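Local coordinates for chemotaxis protein CheX (Desulfovibrio desulfuricans subsp. desulfuricans str. G20, PDB 3HM4), which probably acts as a phosphatase of the CheC-like family, dephosphorylating the response regulator CheY in bacterial chemotaxis, at residues Thr15-Val20 with Phe149-Cys154; Ser22-Ile27 with Lys74-Asp79; Val95-Ser100 with Ala117-Ile122. All blocks are in the same frame, centred on the assembly; numbering follows the deposited sequence.

Contact 1 (Thr15-Val20 with Phe149-Cys154); sequences TATTNV and FTVEFC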
loop_
_atom_site.group_PDB
_atom_site.type_symbol
_atom_site.label_atom_id
_atom_site.label_comp_id
_atom_site.label_asym_id
_atom_site.label_seq_id
_atom_site.Cartn_x
_atom_site.Cartn_y
_atom_site.Cartn_z
ATOM N N THR A 15 5.419 -19.592 2.702
ATOM C CA THR A 15 4.452 -20.690 2.631
ATOM C C THR A 15 3.053 -20.195 2.278
ATOM O O THR A 15 2.386 -20.792 1.443
ATOM C CB THR A 15 4.427 -21.483 3.942
ATOM O OG1 THR A 15 5.711 -22.078 4.153
ATOM C CG2 THR A 15 3.347 -22.574 3.943
ATOM N N ALA A 16 2.618 -19.108 2.908
ATOM C CA ALA A 16 1.303 -18.562 2.586
ATOM C C ALA A 16 1.205 -18.170 1.096
ATOM O O ALA A 16 0.214 -18.422 0.424
ATOM C CB ALA A 16 0.970 -17.355 3.478
ATOM N N THR A 17 2.246 -17.485 0.619
ATOM C CA THR A 17 2.300 -17.039 -0.785
ATOM C C THR A 17 2.259 -18.232 -1.757
ATOM O O THR A 17 1.475 -18.241 -2.704
ATOM C CB THR A 17 3.510 -16.151 -1.034
ATOM O OG1 THR A 17 3.395 -15.004 -0.195
ATOM C CG2 THR A 17 3.545 -15.680 -2.476
ATOM N N THR A 18 3.098 -19.218 -1.464
ATOM C CA THR A 18 3.136 -20.410 -2.301
ATOM C C THR A 18 1.785 -21.104 -2.321
ATOM O O THR A 18 1.247 -21.424 -3.416
ATOM C CB THR A 18 4.260 -21.377 -1.826
ATOM O OG1 THR A 18 5.528 -20.694 -1.811
ATOM C CG2 THR A 18 4.307 -22.666 -2.691
ATOM N N ASN A 19 1.202 -21.292 -1.136
ATOM C CA ASN A 19 -0.082 -21.996 -1.059
ATOM C C ASN A 19 -1.196 -21.234 -1.754
ATOM O O ASN A 19 -1.970 -21.826 -2.489
ATOM C CB ASN A 19 -0.458 -22.296 0.391
ATOM C CG ASN A 19 0.444 -23.339 1.040
ATOM O OD1 ASN A 19 1.222 -24.024 0.366
ATOM N ND2 ASN A 19 0.359 -23.447 2.360
ATOM N N VAL A 20 -1.289 -19.921 -1.540
ATOM C CA VAL A 20 -2.351 -19.143 -2.162
ATOM C C VAL A 20 -2.230 -19.137 -3.694
ATOM O O VAL A 20 -3.217 -19.372 -4.390
ATOM C CB VAL A 20 -2.404 -17.686 -1.616
ATOM C CG1 VAL A 20 -3.384 -16.865 -2.384
ATOM C CG2 VAL A 20 -2.808 -17.739 -0.142
ATOM N N PHE A 149 7.272 -13.086 -9.867
ATOM C CA PHE A 149 6.808 -12.071 -8.926
ATOM C C PHE A 149 7.735 -12.142 -7.721
ATOM O O PHE A 149 8.454 -13.119 -7.542
ATOM C CB PHE A 149 5.309 -12.255 -8.549
ATOM C CG PHE A 149 4.990 -13.486 -7.728
ATOM C CD1 PHE A 149 5.055 -13.428 -6.340
ATOM C CD2 PHE A 149 4.700 -14.706 -8.323
ATOM C CE1 PHE A 149 4.754 -14.541 -5.566
ATOM C CE2 PHE A 149 4.427 -15.800 -7.564
ATOM C CZ PHE A 149 4.476 -15.735 -6.163
ATOM N N THR A 150 7.633 -11.134 -6.876
ATOM C CA THR A 150 8.394 -11.084 -5.639
ATOM C C THR A 150 7.485 -10.664 -4.493
ATOM O O THR A 150 6.706 -9.735 -4.662
ATOM C CB THR A 150 9.569 -10.061 -5.734
ATOM O OG1 THR A 150 10.516 -10.511 -6.731
ATOM C CG2 THR A 150 10.336 -9.887 -4.432
ATOM N N VAL A 151 7.598 -11.335 -3.346
ATOM C CA VAL A 151 6.912 -10.975 -2.105
ATOM C C VAL A 151 7.905 -10.224 -1.248
ATOM O O VAL A 151 9.084 -10.612 -1.168
ATOM C CB VAL A 151 6.450 -12.197 -1.294
ATOM C CG1 VAL A 151 6.042 -11.817 0.171
ATOM C CG2 VAL A 151 5.317 -12.879 -2.014
ATOM N N GLU A 152 7.461 -9.132 -0.614
ATOM C CA GLU A 152 8.306 -8.382 0.308
ATOM C C GLU A 152 7.570 -8.179 1.604
ATOM O O GLU A 152 6.326 -8.093 1.621
ATOM C CB GLU A 152 8.696 -7.031 -0.283
ATOM C CG GLU A 152 9.406 -7.167 -1.628
ATOM C CD GLU A 152 9.828 -5.899 -2.273
ATOM O OE1 GLU A 152 9.242 -4.865 -1.950
ATOM O OE2 GLU A 152 10.681 -5.967 -3.208
ATOM N N PHE A 153 8.308 -8.119 2.697
ATOM C CA PHE A 153 7.691 -7.796 3.962
ATOM C C PHE A 153 8.651 -7.036 4.839
ATOM O O PHE A 153 9.876 -7.058 4.636
ATOM C CB PHE A 153 7.104 -9.028 4.680
ATOM C CG PHE A 153 8.124 -9.964 5.240
ATOM C CD1 PHE A 153 8.613 -11.039 4.475
ATOM C CD2 PHE A 153 8.621 -9.801 6.528
ATOM C CE1 PHE A 153 9.569 -11.900 5.002
ATOM C CE2 PHE A 153 9.578 -10.667 7.038
ATOM C CZ PHE A 153 10.055 -11.699 6.281
ATOM N N CYS A 154 8.086 -6.349 5.821
ATOM C CA CYS A 154 8.895 -5.681 6.835
ATOM C C CYS A 154 8.124 -5.665 8.148
ATOM O O CYS A 154 6.896 -5.764 8.146
ATOM C CB CYS A 154 9.293 -4.274 6.456
ATOM S SG CYS A 154 7.934 -3.133 6.160
#
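Phe149 turns the edge of its ring toward the helix, where Thr17 CG2 stands near the ring plane, 3.5 Å from CE1 and 3.8 Å from CZ. Val151 CG2, two residues further along the strand, also lies at the edge, in the plane of the ring. Other rings of the chain join in: Phe142 stacks on Phe149, and the ring of Phe64 meets it with the planes about 35° apart. Thr17 and Phe149 approach from opposite directions, one from helix 10-25, the other from strand 149-155, whereas Thr17 and Val151 slide past each other. Thr17 CG2 is 3.3 Å from Val151 CG2, and Thr17 OG1 is 3.4 Å from that same methyl; Val151 was modelled in two conformations, so the tightness of these approaches is doubtful. With OG1 of Thr17 beside the backbone N (chi1 -61°), CG2 lies anti to N and reaches Phe149, while the hydroxyl bonds to Phe13 O one turn earlier. Phe149 and Val151 put their side chains on the same face of the sheet, the one helix 10-25 covers; backbone hydrogen bonds to Phe142 and Ile140 hold the strand beside 138-143. Ile99 of helix 84-109 also touches Thr17, placing the contact in the core between the antiparallel sheet and its helical layer. No hydrogen bond crosses between 15-20 and 149-154: with its hydroxyl already occupied within the helix, Thr17 meets the sheet largely as an apolar residue, and the contact is one of dispersion and burial.

Contact 2 (Ser22-Ile27 with Lys74-Asp79); sequences STMAGI and KAMLGD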
loop_
_atom_site.group_PDB
_atom_site.type_symbol
_atom_site.label_atom_id
_atom_site.label_comp_id
_atom_site.label_asym_id
_atom_site.label_seq_id
_atom_site.Cartn_x
_atom_site.Cartn_y
_atom_site.Cartn_z
ATOM N N SER A 22 -0.625 -21.236 -5.647
ATOM C CA SER A 22 -0.833 -22.632 -6.115
ATOM C C SER A 22 -2.332 -22.902 -6.236
ATOM O O SER A 22 -2.851 -23.263 -7.311
ATOM C CB SER A 22 -0.228 -23.648 -5.135
ATOM O OG SER A 22 1.189 -23.618 -5.117
ATOM N N THR A 23 -3.027 -22.683 -5.134
ATOM C CA THR A 23 -4.466 -22.983 -5.061
ATOM C C THR A 23 -5.315 -22.167 -5.979
ATOM O O THR A 23 -6.114 -22.718 -6.754
ATOM C CB THR A 23 -5.007 -22.770 -3.653
ATOM O OG1 THR A 23 -4.306 -23.630 -2.766
ATOM C CG2 THR A 23 -6.499 -23.040 -3.584
HETATM N N MSE A 24 -5.140 -20.839 -5.940
HETATM C CA MSE A 24 -5.974 -19.950 -6.730
HETATM C C MSE A 24 -5.666 -19.879 -8.216
HETATM O O MSE A 24 -6.593 -19.686 -9.007
HETATM C CB MSE A 24 -5.915 -18.522 -6.131
HETATM C CG MSE A 24 -6.426 -18.456 -4.699
HETATM SE SE MSE A 24 -8.199 -19.119 -4.385
HETATM C CE MSE A 24 -9.298 -17.920 -5.441
ATOM N N ALA A 25 -4.384 -19.994 -8.580
ATOM C CA ALA A 25 -3.924 -19.808 -9.944
ATOM C C ALA A 25 -3.307 -21.025 -10.603
ATOM O O ALA A 25 -3.179 -21.009 -11.835
ATOM C CB ALA A 25 -2.950 -18.606 -10.015
ATOM N N GLY A 26 -2.868 -22.040 -9.859
ATOM C CA GLY A 26 -2.284 -23.225 -10.474
ATOM C C GLY A 26 -1.003 -22.974 -11.275
ATOM O O GLY A 26 -0.599 -23.794 -12.095
ATOM N N ILE A 27 -0.313 -21.870 -10.972
ATOM C CA ILE A 27 0.875 -21.439 -11.697
ATOM C C ILE A 27 2.172 -22.059 -11.185
ATOM O O ILE A 27 3.231 -21.661 -11.655
ATOM C CB ILE A 27 0.937 -19.881 -11.774
ATOM C CG1 ILE A 27 1.159 -19.245 -10.386
ATOM C CG2 ILE A 27 -0.325 -19.292 -12.537
ATOM C CD1 ILE A 27 1.324 -17.712 -10.566
ATOM N N LYS A 74 -6.281 -14.630 -15.319
ATOM C CA LYS A 74 -6.901 -15.626 -16.201
ATOM C C LYS A 74 -7.194 -16.933 -15.460
ATOM O O LYS A 74 -8.249 -17.581 -15.681
ATOM C CB LYS A 74 -6.039 -15.872 -17.442
ATOM C CG LYS A 74 -6.043 -14.735 -18.404
ATOM C CD LYS A 74 -5.264 -15.030 -19.663
ATOM C CE LYS A 74 -5.379 -13.883 -20.637
ATOM N NZ LYS A 74 -4.815 -14.215 -21.965
ATOM N N ALA A 75 -6.273 -17.386 -14.621
ATOM C CA ALA A 75 -6.480 -18.618 -13.848
ATOM C C ALA A 75 -7.660 -18.502 -12.879
ATOM O O ALA A 75 -8.478 -19.432 -12.791
ATOM C CB ALA A 75 -5.230 -19.028 -13.110
HETATM N N MSE A 76 -7.820 -17.338 -12.257
HETATM C CA MSE A 76 -8.857 -17.134 -11.253
HETATM C C MSE A 76 -10.225 -16.802 -11.785
HETATM O O MSE A 76 -11.220 -17.241 -11.202
HETATM C CB MSE A 76 -8.423 -16.055 -10.277
HETATM C CG MSE A 76 -7.257 -16.554 -9.490
HETATM SE SE MSE A 76 -6.597 -15.255 -8.316
HETATM C CE MSE A 76 -8.094 -15.220 -7.004
ATOM N N LEU A 77 -10.281 -16.035 -12.868
ATOM C CA LEU A 77 -11.511 -15.574 -13.455
ATOM C C LEU A 77 -11.765 -16.045 -14.880
ATOM O O LEU A 77 -12.881 -15.834 -15.369
ATOM C CB LEU A 77 -11.585 -14.057 -13.323
ATOM C CG LEU A 77 -11.548 -13.516 -11.880
ATOM C CD1 LEU A 77 -11.304 -12.008 -11.810
ATOM C CD2 LEU A 77 -12.871 -13.873 -11.194
ATOM N N GLY A 78 -10.827 -16.772 -15.498
ATOM C CA GLY A 78 -11.002 -17.355 -16.850
ATOM C C GLY A 78 -10.118 -16.746 -17.936
ATOM O O GLY A 78 -9.795 -15.543 -17.897
ATOM N N ASP A 79 -9.752 -17.585 -18.916
ATOM C CA ASP A 79 -8.838 -17.216 -20.040
ATOM C C ASP A 79 -9.234 -15.961 -20.817
ATOM O O ASP A 79 -8.372 -15.205 -21.299
ATOM C CB ASP A 79 -8.651 -18.401 -21.010
#
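Met24, a selenomethionine here, overlaps the end of selenomethionine Met76: its CB lies 4.0 Å from Met76 SE, and the two side chains cross obliquely. Bends at chi2 and chi3 (-55° and -63°) curl Met24, while Met76 runs extended through chi2 and bends at chi3, 70°, bringing its methyl over to the other helix. The CE atoms of Met24 and Met76 stand 3.3 Å apart, closer than usual for carbons, but Met76 has a second conformation and this closeness is doubtful. Nearer its root, CG of Met76 lies 3.2 Å from the carbonyl O of Met24, again in the one conformation. Beside the methionines the backbones come very near, with the CA atoms of Ala25 and Ala75 4.8 Å apart. The two methyls meet there, Ala25 CB 3.9 Å from Ala75 CB, and Ala75 CB also lies against Ala25 O, 3.1 Å away. The contact joins the C-terminal ends of helices 10-25 and 66-77, at the periphery of the helical layer. Each helix is ended by a glycine of positive phi, Gly26 and Gly78, whose N still bonds to the carbonyl four residues back, Gly26 N to Ser22 O at 2.8 Å and Gly78 N to Lys74 O at 2.7 Å. Beneath the seam runs helix 84-109, where Met98 touches Met24, and Ala91 and Val95 touch Met76. Past the glycine turn, Ile27 is buried against Cys68 and Val72 of helix 66-77.

Contact 3 (Val95-Ser100 with Ala117-Ile122); sequences VTNMIS and ATPSVI
The helical segment 95-100 comes nearest the segment 117-122 at Asn97 and Pro119, whose CA atoms are 6.6 Å apart. Pro119, its CB directed to the helix, is met by two consecutive residues. Thr96 CG2 lies alongside the ring, 3.8 Å from Pro119 CB, while Thr96 OG1 is bonded within its own helix to Val92 O. The side chains of Asn97 and Pro119 cross at about a right angle, with OD1 of Asn97 3.2 Å from Pro119 CD and 3.4 Å from its CG. One turn on from Thr96, with OG anti to the backbone N (chi1 175°), Ser100 reaches a water at 2.7 Å that donates to Ala117 O at 2.8 Å, bridging the helix to the backbone of Ala117. Ser100 OG is also hydrogen-bonded to Arg104 NE. Val50 of the neighbouring strand 47-53 touches Thr96, Ser100 and Pro119. This is a long helix laid across the strand that is outermost within the chain; Ser120, Val121 and Ile122 pair antiparallel with a strand of the second subunit, so that the sheet runs on across the interface between the two subunits.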
loop_
_atom_site.group_PDB
_atom_site.type_symbol
_atom_site.label_atom_id
_atom_site.label_comp_id
_atom_site.label_asym_id
_atom_site.label_seq_id
_atom_site.Cartn_x
_atom_site.Cartn_y
_atom_site.Cartn_z
ATOM N N VAL A 95 -6.153 -12.547 -3.680
ATOM C CA VAL A 95 -4.873 -13.223 -3.417
ATOM C C VAL A 95 -4.173 -12.568 -2.212
ATOM O O VAL A 95 -3.673 -13.249 -1.323
ATOM C CB VAL A 95 -3.936 -13.188 -4.665
ATOM C CG1 VAL A 95 -2.460 -13.515 -4.314
ATOM C CG2 VAL A 95 -4.522 -14.145 -5.728
ATOM N N THR A 96 -4.162 -11.233 -2.204
ATOM C CA THR A 96 -3.461 -10.508 -1.135
ATOM C C THR A 96 -4.127 -10.650 0.229
ATOM O O THR A 96 -3.446 -10.846 1.242
ATOM C CB THR A 96 -3.247 -9.055 -1.538
ATOM O OG1 THR A 96 -2.597 -8.996 -2.823
ATOM C CG2 THR A 96 -2.432 -8.279 -0.520
ATOM N N ASN A 97 -5.467 -10.596 0.230
ATOM C CA ASN A 97 -6.222 -10.860 1.465
ATOM C C ASN A 97 -5.930 -12.258 1.984
ATOM O O ASN A 97 -5.772 -12.459 3.179
ATOM C CB ASN A 97 -7.734 -10.675 1.256
ATOM C CG ASN A 97 -8.217 -9.286 1.607
ATOM O OD1 ASN A 97 -7.802 -8.735 2.634
ATOM N ND2 ASN A 97 -9.110 -8.737 0.816
HETATM N N MSE A 98 -5.850 -13.240 1.084
HETATM C CA MSE A 98 -5.574 -14.613 1.472
HETATM C C MSE A 98 -4.152 -14.814 1.979
HETATM O O MSE A 98 -3.950 -15.518 2.976
HETATM C CB MSE A 98 -5.870 -15.590 0.338
HETATM C CG MSE A 98 -7.347 -15.690 -0.008
HETATM SE SE MSE A 98 -7.616 -16.781 -1.576
HETATM C CE MSE A 98 -7.010 -18.438 -0.880
ATOM N N ILE A 99 -3.165 -14.172 1.340
ATOM C CA ILE A 99 -1.796 -14.244 1.819
ATOM C C ILE A 99 -1.722 -13.616 3.235
ATOM O O ILE A 99 -1.138 -14.202 4.133
ATOM C CB ILE A 99 -0.780 -13.554 0.878
ATOM C CG1 ILE A 99 -0.644 -14.403 -0.405
ATOM C CG2 ILE A 99 0.601 -13.359 1.549
ATOM C CD1 ILE A 99 0.149 -13.701 -1.500
ATOM N N SER A 100 -2.338 -12.446 3.409
ATOM C CA SER A 100 -2.360 -11.829 4.716
ATOM C C SER A 100 -2.988 -12.766 5.775
ATOM O O SER A 100 -2.417 -12.980 6.856
ATOM C CB SER A 100 -3.122 -10.523 4.662
ATOM O OG SER A 100 -3.260 -9.971 5.958
ATOM N N ALA A 117 -4.851 -5.120 7.680
ATOM C CA ALA A 117 -5.573 -4.038 7.089
ATOM C C ALA A 117 -6.180 -4.479 5.751
ATOM O O ALA A 117 -6.064 -5.628 5.346
ATOM C CB ALA A 117 -4.611 -2.838 6.924
ATOM N N THR A 118 -6.849 -3.564 5.075
ATOM C CA THR A 118 -7.399 -3.869 3.747
ATOM C C THR A 118 -6.282 -3.669 2.699
ATOM O O THR A 118 -5.493 -2.707 2.792
ATOM C CB THR A 118 -8.621 -2.971 3.430
ATOM O OG1 THR A 118 -8.277 -1.597 3.654
ATOM C CG2 THR A 118 -9.834 -3.370 4.292
ATOM N N PRO A 119 -6.197 -4.566 1.704
ATOM C CA PRO A 119 -5.173 -4.373 0.673
ATOM C C PRO A 119 -5.477 -3.232 -0.289
ATOM O O PRO A 119 -6.607 -2.787 -0.417
ATOM C CB PRO A 119 -5.181 -5.712 -0.106
ATOM C CG PRO A 119 -5.918 -6.661 0.783
ATOM C CD PRO A 119 -6.913 -5.847 1.528
ATOM N N SER A 120 -4.419 -2.833 -0.988
ATOM C CA SER A 120 -4.533 -1.961 -2.156
ATOM C C SER A 120 -3.783 -2.618 -3.309
ATOM O O SER A 120 -2.777 -3.312 -3.103
ATOM C CB SER A 120 -3.987 -0.547 -1.933
ATOM O OG SER A 120 -4.791 0.174 -1.013
ATOM N N VAL A 121 -4.288 -2.395 -4.523
ATOM C CA VAL A 121 -3.723 -2.915 -5.758
ATOM C C VAL A 121 -3.267 -1.744 -6.608
ATOM O O VAL A 121 -4.010 -0.768 -6.812
ATOM C CB VAL A 121 -4.707 -3.828 -6.528
ATOM C CG1 VAL A 121 -4.064 -4.229 -7.865
ATOM C CG2 VAL A 121 -5.086 -5.035 -5.708
ATOM N N ILE A 122 -2.019 -1.829 -7.076
ATOM C CA ILE A 122 -1.373 -0.809 -7.861
ATOM C C ILE A 122 -1.153 -1.317 -9.282
ATOM O O ILE A 122 -0.692 -2.439 -9.489
ATOM C CB ILE A 122 -0.020 -0.401 -7.244
ATOM C CG1 ILE A 122 -0.237 0.216 -5.834
ATOM C CG2 ILE A 122 0.741 0.617 -8.117
ATOM C CD1 ILE A 122 -0.197 -0.699 -4.757
HETATM O O HOH W 1 -5.258 -8.225 5.812
#

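Overall arrangement
From the N terminus, helix 10-25 supplies the first segments of both contact 1 and contact 2. Contact 1 closes by far the longest loop, joining this helix to the last strand, 149-155, so that the other two contacts fall between its ends. Contact 2 closes first, when helix 66-77 returns to the end of helix 10-25. Contact 3 follows in series, linking helix 84-109 to strand 115-123; none of the loops cross. Helix 84-109 is the common neighbour, with 95-100 packing on 15-20, on Met24 and on Met76. Contacts 1 and 3, centres about 11 Å apart, fix two helices onto one sheet, while contact 2 joins helices alone.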